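Local coordinates for protein mandelate racemase/muconate lactonizing enzyme (Polaromonas sp., PDB 2OG9) that probably catalyses metal-assisted proton transfer at a carbon beside a carboxylate, as mandelate racemases of the enolase superfamily do in interconverting mandelate enantiomers, at residues S144-Y152 / I350-P358; C151-L159 / S173-K184. All coordinates share one frame; numbering follows the deposited sequence.

Both interactions use strand 148-152 and share Cys-151 and Tyr-152, so they follow one another along the chain, from strand 148-152 into the loop after it. In interaction 1 the strand pairs with the hairpin 350-356; in interaction 2 its C-terminal end and the following loop meet strand 181-184 and the helix end before it. The two centres lie 15 Å apart, and they touch where Ile-350 CD1 packs 3.5 Å from Ile-178 CD1. Interaction 2 lies nearer the probable active site: Lys-182, Leu-183 and Lys-184 fit the Lys-X-Lys motif of this family, and Lys-182 forms a salt bridge with Asp-213. The calcium site at Ala-254 and Phe-257 belongs to neither contact.

Interaction 1 (S144-Y152 / I350-P358); sequences SYRDSVRCY and IRDGRMLVP
Arg-354 reaches across an antiparallel beta ladder to hold Ser-148 side-on, where the hairpin 350-356, turned through a type I' turn, lies along strand 148-152 of the barrel domain. A bend at chi3 (73°) swings the guanidinium back over the partner strand. NE then meets Ser-148 OG at 2.8 Å, only 7° out of the guanidinium plane, while NH2 reaches Ser-148 O at 2.9 Å from above the carbonyl plane. One guanidinium face rests over Arg-150 N, and NH1 lies 3.3 Å from the aliphatic Arg-150 CG; the guanidinium planes of Arg-354 and Arg-150 are 16° apart, yet the two charged groups do not stack. Glu-331 gathers the charges, pairing with NH2 of Arg-354 and NE of Arg-146. A leucine in place of Arg-354 has neither donor, so Ser-148 OG would probably be freer to turn and Glu-331 left with one cationic mate fewer.

The next residues turn to the other face of the sheet. Val-149 and Met-355, a selenomethionine, form a hydrogen-bonded pair, with Val-149 N 2.9 Å from Met-355 O. Beyond it, Met-355 CE lies 3.8 Å from Cys-151 CB, and in the other direction Val-149 CG2 meets Val-357 CG2 at 4.2 Å. At the turn Gly-353 O accepts the backbone N-H of Cys-151 (N to O 3.2 Å) and a hydrogen from a water at 2.7 Å, which itself accepts the N-H of Arg-150 NE.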
loop_
_atom_site.group_PDB
_atom_site.type_symbol
_atom_site.label_atom_id
_atom_site.label_comp_id
_atom_site.label_asym_id
_atom_site.label_seq_id
_atom_site.Cartn_x
_atom_site.Cartn_y
_atom_site.Cartn_z
ATOM N N SER A 144 25.233 28.915 -0.012
ATOM C CA SER A 144 23.992 29.490 -0.516
ATOM C C SER A 144 23.739 29.261 -1.999
ATOM O O SER A 144 24.638 28.893 -2.749
ATOM C CB SER A 144 23.949 30.994 -0.222
ATOM O OG SER A 144 24.918 31.682 -0.984
ATOM N N TYR A 145 22.492 29.474 -2.405
ATOM C CA TYR A 145 22.080 29.323 -3.795
ATOM C C TYR A 145 21.717 30.679 -4.374
ATOM O O TYR A 145 21.553 30.826 -5.591
ATOM C CB TYR A 145 20.858 28.409 -3.881
ATOM C CG TYR A 145 21.185 26.942 -3.824
ATOM C CD1 TYR A 145 21.498 26.238 -4.982
ATOM C CD2 TYR A 145 21.178 26.251 -2.610
ATOM C CE1 TYR A 145 21.789 24.878 -4.940
ATOM C CE2 TYR A 145 21.472 24.890 -2.560
ATOM C CZ TYR A 145 21.773 24.214 -3.732
ATOM O OH TYR A 145 22.041 22.866 -3.699
ATOM N N ARG A 146 21.591 31.671 -3.498
ATOM C CA ARG A 146 21.211 33.015 -3.920
ATOM C C ARG A 146 21.696 34.062 -2.922
ATOM O O ARG A 146 21.901 33.765 -1.744
ATOM C CB ARG A 146 19.682 33.089 -4.044
ATOM C CG ARG A 146 18.925 32.762 -2.743
ATOM C CD ARG A 146 17.437 32.491 -3.009
ATOM N NE ARG A 146 17.256 31.314 -3.860
ATOM C CZ ARG A 146 17.332 30.054 -3.434
ATOM N NH1 ARG A 146 17.573 29.788 -2.152
ATOM N NH2 ARG A 146 17.196 29.055 -4.294
ATOM N N ASP A 147 21.867 35.293 -3.391
ATOM C CA ASP A 147 22.322 36.363 -2.512
ATOM C C ASP A 147 21.177 37.241 -2.014
ATOM O O ASP A 147 21.393 38.190 -1.268
ATOM C CB ASP A 147 23.387 37.204 -3.220
ATOM C CG ASP A 147 24.629 36.395 -3.553
ATOM O OD1 ASP A 147 25.064 35.594 -2.695
ATOM O OD2 ASP A 147 25.174 36.557 -4.667
ATOM N N SER A 148 19.957 36.913 -2.425
ATOM C CA SER A 148 18.771 37.651 -1.992
ATOM C C SER A 148 17.593 36.684 -2.080
ATOM O O SER A 148 17.613 35.769 -2.895
ATOM C CB SER A 148 18.529 38.879 -2.877
ATOM O OG SER A 148 18.165 38.504 -4.188
ATOM N N VAL A 149 16.577 36.897 -1.249
ATOM C CA VAL A 149 15.413 36.016 -1.190
ATOM C C VAL A 149 14.080 36.742 -1.398
ATOM O O VAL A 149 13.871 37.833 -0.865
ATOM C CB VAL A 149 15.373 35.300 0.187
ATOM C CG1 VAL A 149 14.163 34.382 0.270
ATOM C CG2 VAL A 149 16.662 34.504 0.397
ATOM N N ARG A 150 13.174 36.131 -2.162
ATOM C CA ARG A 150 11.867 36.745 -2.400
ATOM C C ARG A 150 11.228 37.029 -1.046
ATOM O O ARG A 150 11.286 36.197 -0.145
ATOM C CB ARG A 150 10.953 35.812 -3.204
ATOM C CG ARG A 150 11.512 35.354 -4.547
ATOM C CD ARG A 150 10.402 34.838 -5.459
ATOM N NE ARG A 150 9.541 35.921 -5.936
ATOM C CZ ARG A 150 8.584 35.774 -6.852
ATOM N NH1 ARG A 150 8.354 34.586 -7.397
ATOM N NH2 ARG A 150 7.865 36.821 -7.242
ATOM N N CYS A 151 10.632 38.206 -0.889
ATOM C CA CYS A 151 10.000 38.550 0.373
ATOM C C CYS A 151 8.590 39.083 0.163
ATOM O O CYS A 151 8.222 39.503 -0.938
ATOM C CB CYS A 151 10.831 39.596 1.133
ATOM S SG CYS A 151 10.929 41.229 0.334
ATOM N N TYR A 152 7.810 39.066 1.240
ATOM C CA TYR A 152 6.436 39.537 1.222
ATOM C C TYR A 152 6.120 40.053 2.613
ATOM O O TYR A 152 6.857 39.775 3.563
ATOM C CB TYR A 152 5.494 38.381 0.880
ATOM C CG TYR A 152 5.488 37.264 1.911
ATOM C CD1 TYR A 152 4.517 37.214 2.909
ATOM C CD2 TYR A 152 6.459 36.265 1.889
ATOM C CE1 TYR A 152 4.510 36.194 3.864
ATOM C CE2 TYR A 152 6.463 35.238 2.841
ATOM C CZ TYR A 152 5.487 35.211 3.822
ATOM O OH TYR A 152 5.493 34.210 4.770
ATOM N N ILE A 350 15.854 45.495 1.851
ATOM C CA ILE A 350 14.995 44.936 0.822
ATOM C C ILE A 350 15.025 45.816 -0.419
ATOM O O ILE A 350 15.123 47.041 -0.329
ATOM C CB ILE A 350 13.524 44.808 1.288
ATOM C CG1 ILE A 350 12.942 46.192 1.580
ATOM C CG2 ILE A 350 13.439 43.907 2.514
ATOM C CD1 ILE A 350 11.444 46.186 1.822
ATOM N N ARG A 351 14.958 45.180 -1.581
ATOM C CA ARG A 351 14.948 45.913 -2.830
ATOM C C ARG A 351 14.483 45.038 -3.976
ATOM O O ARG A 351 14.796 43.847 -4.041
ATOM C CB ARG A 351 16.332 46.494 -3.132
ATOM C CG ARG A 351 17.431 45.480 -3.357
ATOM C CD ARG A 351 18.778 46.186 -3.443
ATOM N NE ARG A 351 19.867 45.277 -3.790
ATOM C CZ ARG A 351 21.155 45.571 -3.646
ATOM N NH1 ARG A 351 21.516 46.752 -3.157
ATOM N NH2 ARG A 351 22.083 44.687 -3.990
ATOM N N ASP A 352 13.710 45.642 -4.868
ATOM C CA ASP A 352 13.188 44.949 -6.032
ATOM C C ASP A 352 12.473 43.638 -5.712
ATOM O O ASP A 352 12.619 42.654 -6.435
ATOM C CB ASP A 352 14.319 44.705 -7.032
ATOM C CG ASP A 352 14.934 46.000 -7.529
ATOM O OD1 ASP A 352 14.159 46.922 -7.858
ATOM O OD2 ASP A 352 16.179 46.096 -7.592
ATOM N N GLY A 353 11.702 43.638 -4.628
ATOM C CA GLY A 353 10.941 42.457 -4.242
ATOM C C GLY A 353 11.677 41.349 -3.505
ATOM O O GLY A 353 11.107 40.275 -3.270
ATOM N N ARG A 354 12.924 41.595 -3.122
ATOM C CA ARG A 354 13.708 40.581 -2.418
ATOM C C ARG A 354 14.474 41.182 -1.236
ATOM O O ARG A 354 14.829 42.361 -1.253
ATOM C CB ARG A 354 14.713 39.932 -3.382
ATOM C CG ARG A 354 14.118 39.440 -4.704
ATOM C CD ARG A 354 15.198 38.951 -5.670
ATOM N NE ARG A 354 15.783 37.662 -5.288
ATOM C CZ ARG A 354 15.261 36.476 -5.598
ATOM N NH1 ARG A 354 14.137 36.406 -6.298
ATOM N NH2 ARG A 354 15.871 35.354 -5.218
HETATM N N MSE A 355 14.721 40.382 -0.202
HETATM C CA MSE A 355 15.495 40.887 0.923
HETATM C C MSE A 355 16.909 40.370 0.732
HETATM O O MSE A 355 17.107 39.211 0.362
HETATM C CB MSE A 355 14.921 40.431 2.273
HETATM C CG MSE A 355 14.802 38.939 2.495
HETATM SE SE MSE A 355 14.395 38.570 4.383
HETATM C CE MSE A 355 12.654 39.445 4.509
ATOM N N LEU A 356 17.889 41.236 0.960
ATOM C CA LEU A 356 19.284 40.864 0.783
ATOM C C LEU A 356 19.773 39.989 1.924
ATOM O O LEU A 356 19.456 40.225 3.088
ATOM C CB LEU A 356 20.175 42.113 0.700
ATOM C CG LEU A 356 19.870 43.153 -0.384
ATOM C CD1 LEU A 356 20.912 44.273 -0.327
ATOM C CD2 LEU A 356 19.874 42.498 -1.752
ATOM N N VAL A 357 20.544 38.970 1.580
ATOM C CA VAL A 357 21.100 38.094 2.594
ATOM C C VAL A 357 22.277 38.864 3.178
ATOM O O VAL A 357 23.141 39.316 2.439
ATOM C CB VAL A 357 21.608 36.785 1.971
ATOM C CG1 VAL A 357 22.284 35.937 3.031
ATOM C CG2 VAL A 357 20.440 36.028 1.344
ATOM N N PRO A 358 22.301 39.058 4.505
ATOM C CA PRO A 358 23.400 39.787 5.152
ATOM C C PRO A 358 24.749 39.170 4.789
ATOM O O PRO A 358 24.847 37.957 4.597
ATOM C CB PRO A 358 23.075 39.646 6.636
ATOM C CG PRO A 358 21.592 39.635 6.648
ATOM C CD PRO A 358 21.251 38.723 5.482
HETATM O O HOH W 1 23.762 39.010 -0.035
HETATM O O HOH W 2 10.152 38.826 -5.365
#

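Interaction 2 (C151-L159 / S173-K184); sequences CYNTSGGFL and SIERGIGGIKLK
Asn-153 and Ser-173 join the end of one barrel strand to the end of the helix that follows it, within a beta-alpha-beta crossover. Among polar side chains, Asn-153 ND2 donates to Ser-173 OG at 2.8 Å, nearly straight (174°) and in the amide plane. Ser-173 OG is also 2.6 Å from Ser-155 OG, a hydroxyl pair whose donor is undecided, and it bonds Asn-169 O.

Backbone bonds set the parallel register: Asn-153 N to Gly-180 O (2.9 Å) and Lys-182 N to Asn-153 O (2.8 Å). Gly-177 ends the helix in a Schellman motif, and at Gly-179 a side-chain carbon would clash with Cys-151 O.

Among van der Waals and ring-edge contacts, Ile-181 CD1 lies 3.3 Å from Asn-153 OD1, the two side chains running side by side. Lys-182 starts extended (chi1 179°) and then bends at chi3 (72°), which brings CE to the edge of the Tyr-152 ring, 3.6 Å from CE1. Lys-184 NZ likewise meets the edge of the Phe-158 ring, 3.6 Å from CD2.

The Lys-184 ammonium thus faces a ring edge, so no cation-pi contact forms, while that of Lys-182 is directed to Asp-213, consistent with a polar active site around the probable Lys-X-Lys motif.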
loop_
_atom_site.group_PDB
_atom_site.type_symbol
_atom_site.label_atom_id
_atom_site.label_comp_id
_atom_site.label_asym_id
_atom_site.label_seq_id
_atom_site.Cartn_x
_atom_site.Cartn_y
_atom_site.Cartn_z
ATOM N N CYS A 151 10.632 38.206 -0.889
ATOM C CA CYS A 151 10.000 38.550 0.373
ATOM C C CYS A 151 8.590 39.083 0.163
ATOM O O CYS A 151 8.222 39.503 -0.938
ATOM C CB CYS A 151 10.831 39.596 1.133
ATOM S SG CYS A 151 10.929 41.229 0.334
ATOM N N TYR A 152 7.810 39.066 1.240
ATOM C CA TYR A 152 6.436 39.537 1.222
ATOM C C TYR A 152 6.120 40.053 2.613
ATOM O O TYR A 152 6.857 39.775 3.563
ATOM C CB TYR A 152 5.494 38.381 0.880
ATOM C CG TYR A 152 5.488 37.264 1.911
ATOM C CD1 TYR A 152 4.517 37.214 2.909
ATOM C CD2 TYR A 152 6.459 36.265 1.889
ATOM C CE1 TYR A 152 4.510 36.194 3.864
ATOM C CE2 TYR A 152 6.463 35.238 2.841
ATOM C CZ TYR A 152 5.487 35.211 3.822
ATOM O OH TYR A 152 5.493 34.210 4.770
ATOM N N ASN A 153 5.036 40.809 2.735
ATOM C CA ASN A 153 4.627 41.331 4.028
ATOM C C ASN A 153 3.109 41.494 4.083
ATOM O O ASN A 153 2.423 41.330 3.071
ATOM C CB ASN A 153 5.351 42.660 4.322
ATOM C CG ASN A 153 4.695 43.871 3.667
ATOM O OD1 ASN A 153 3.922 43.754 2.717
ATOM N ND2 ASN A 153 5.027 45.056 4.176
ATOM N N THR A 154 2.588 41.796 5.268
ATOM C CA THR A 154 1.150 41.981 5.461
ATOM C C THR A 154 0.825 43.468 5.408
ATOM O O THR A 154 -0.344 43.860 5.366
ATOM C CB THR A 154 0.700 41.455 6.835
ATOM O OG1 THR A 154 1.251 42.289 7.865
ATOM C CG2 THR A 154 1.181 40.024 7.045
ATOM N N SER A 155 1.872 44.288 5.415
ATOM C CA SER A 155 1.720 45.738 5.391
ATOM C C SER A 155 0.896 46.182 6.597
ATOM O O SER A 155 0.060 47.086 6.497
ATOM C CB SER A 155 1.043 46.187 4.097
ATOM O OG SER A 155 1.878 45.953 2.978
ATOM N N GLY A 156 1.137 45.527 7.731
ATOM C CA GLY A 156 0.428 45.850 8.957
ATOM C C GLY A 156 -1.070 45.630 8.865
ATOM O O GLY A 156 -1.847 46.300 9.549
ATOM N N GLY A 157 -1.481 44.687 8.026
ATOM C CA GLY A 157 -2.897 44.421 7.873
ATOM C C GLY A 157 -3.407 43.225 8.653
ATOM O O GLY A 157 -2.774 42.167 8.690
ATOM N N PHE A 158 -4.558 43.404 9.290
ATOM C CA PHE A 158 -5.196 42.341 10.053
ATOM C C PHE A 158 -6.647 42.297 9.604
ATOM O O PHE A 158 -7.074 43.131 8.803
ATOM C CB PHE A 158 -5.117 42.622 11.553
ATOM C CG PHE A 158 -3.714 42.730 12.074
ATOM C CD1 PHE A 158 -3.189 43.966 12.442
ATOM C CD2 PHE A 158 -2.909 41.600 12.180
ATOM C CE1 PHE A 158 -1.880 44.075 12.909
ATOM C CE2 PHE A 158 -1.598 41.695 12.644
ATOM C CZ PHE A 158 -1.083 42.936 13.009
ATOM N N LEU A 159 -7.403 41.333 10.109
ATOM C CA LEU A 159 -8.805 41.209 9.732
ATOM C C LEU A 159 -9.599 42.479 10.031
ATOM O O LEU A 159 -10.528 42.825 9.298
ATOM C CB LEU A 159 -9.441 40.022 10.458
ATOM C CG LEU A 159 -9.072 38.638 9.915
ATOM C CD1 LEU A 159 -9.413 37.572 10.943
ATOM C CD2 LEU A 159 -9.813 38.391 8.607
ATOM N N SER A 173 4.071 49.326 0.735
ATOM C CA SER A 173 5.060 48.272 0.915
ATOM C C SER A 173 5.660 47.881 -0.425
ATOM O O SER A 173 6.840 47.555 -0.519
ATOM C CB SER A 173 4.420 47.050 1.576
ATOM O OG SER A 173 4.017 47.350 2.902
ATOM N N ILE A 174 4.844 47.923 -1.470
ATOM C CA ILE A 174 5.317 47.570 -2.796
ATOM C C ILE A 174 6.304 48.615 -3.313
ATOM O O ILE A 174 7.315 48.270 -3.929
ATOM C CB ILE A 174 4.142 47.442 -3.786
ATOM C CG1 ILE A 174 3.205 46.319 -3.333
ATOM C CG2 ILE A 174 4.660 47.155 -5.182
ATOM C CD1 ILE A 174 3.875 44.959 -3.239
ATOM N N GLU A 175 6.020 49.889 -3.050
ATOM C CA GLU A 175 6.898 50.960 -3.509
ATOM C C GLU A 175 8.225 50.955 -2.755
ATOM O O GLU A 175 9.224 51.482 -3.245
ATOM C CB GLU A 175 6.211 52.328 -3.369
ATOM C CG GLU A 175 6.030 52.830 -1.943
ATOM C CD GLU A 175 5.211 54.114 -1.880
ATOM O OE1 GLU A 175 4.035 54.089 -2.305
ATOM O OE2 GLU A 175 5.741 55.145 -1.406
ATOM N N ARG A 176 8.240 50.355 -1.568
ATOM C CA ARG A 176 9.464 50.289 -0.781
ATOM C C ARG A 176 10.287 49.050 -1.146
ATOM O O ARG A 176 11.383 48.849 -0.625
ATOM C CB ARG A 176 9.144 50.287 0.719
ATOM C CG ARG A 176 8.381 49.069 1.183
ATOM C CD ARG A 176 8.009 49.134 2.659
ATOM N NE ARG A 176 9.173 49.098 3.541
ATOM C CZ ARG A 176 9.109 48.831 4.840
ATOM N NH1 ARG A 176 7.938 48.573 5.410
ATOM N NH2 ARG A 176 10.215 48.824 5.573
ATOM N N GLY A 177 9.756 48.215 -2.034
ATOM C CA GLY A 177 10.500 47.039 -2.453
ATOM C C GLY A 177 9.986 45.663 -2.062
ATOM O O GLY A 177 10.602 44.663 -2.432
ATOM N N ILE A 178 8.881 45.592 -1.323
ATOM C CA ILE A 178 8.334 44.297 -0.918
ATOM C C ILE A 178 7.907 43.521 -2.161
ATOM O O ILE A 178 7.395 44.101 -3.115
ATOM C CB ILE A 178 7.129 44.469 0.037
ATOM C CG1 ILE A 178 7.588 45.123 1.344
ATOM C CG2 ILE A 178 6.507 43.113 0.352
ATOM C CD1 ILE A 178 8.538 44.264 2.177
ATOM N N GLY A 179 8.115 42.207 -2.146
ATOM C CA GLY A 179 7.771 41.397 -3.305
ATOM C C GLY A 179 6.421 40.703 -3.307
ATOM O O GLY A 179 6.092 40.004 -4.264
ATOM N N GLY A 180 5.640 40.890 -2.251
ATOM C CA GLY A 180 4.335 40.257 -2.181
ATOM C C GLY A 180 3.559 40.690 -0.956
ATOM O O GLY A 180 4.133 41.245 -0.017
ATOM N N ILE A 181 2.254 40.419 -0.961
ATOM C CA ILE A 181 1.372 40.794 0.143
ATOM C C ILE A 181 0.589 39.604 0.702
ATOM O O ILE A 181 -0.086 38.897 -0.042
ATOM C CB ILE A 181 0.333 41.854 -0.324
ATOM C CG1 ILE A 181 1.046 43.098 -0.863
ATOM C CG2 ILE A 181 -0.602 42.205 0.815
ATOM C CD1 ILE A 181 1.870 43.844 0.167
ATOM N N LYS A 182 0.676 39.374 2.009
ATOM C CA LYS A 182 -0.087 38.286 2.610
ATOM C C LYS A 182 -1.284 38.889 3.335
ATOM O O LYS A 182 -1.124 39.746 4.201
ATOM C CB LYS A 182 0.762 37.479 3.596
ATOM C CG LYS A 182 -0.023 36.343 4.252
ATOM C CD LYS A 182 0.884 35.229 4.754
ATOM C CE LYS A 182 1.675 35.631 5.981
ATOM N NZ LYS A 182 0.894 35.496 7.236
ATOM N N LEU A 183 -2.483 38.448 2.970
ATOM C CA LEU A 183 -3.699 38.963 3.591
ATOM C C LEU A 183 -4.277 37.983 4.600
ATOM O O LEU A 183 -4.367 36.783 4.339
ATOM C CB LEU A 183 -4.757 39.263 2.527
ATOM C CG LEU A 183 -4.398 40.264 1.426
ATOM C CD1 LEU A 183 -5.524 40.315 0.406
ATOM C CD2 LEU A 183 -4.153 41.639 2.031
ATOM N N LYS A 184 -4.666 38.506 5.758
ATOM C CA LYS A 184 -5.258 37.683 6.799
ATOM C C LYS A 184 -6.724 37.441 6.457
ATOM O O LYS A 184 -7.451 38.378 6.119
ATOM C CB LYS A 184 -5.164 38.386 8.153
ATOM C CG LYS A 184 -3.752 38.553 8.686
ATOM C CD LYS A 184 -3.157 37.224 9.126
ATOM C CE LYS A 184 -1.795 37.422 9.775
ATOM N NZ LYS A 184 -1.868 38.381 10.915
HETATM O O HOH W 3 -2.528 42.424 4.686
#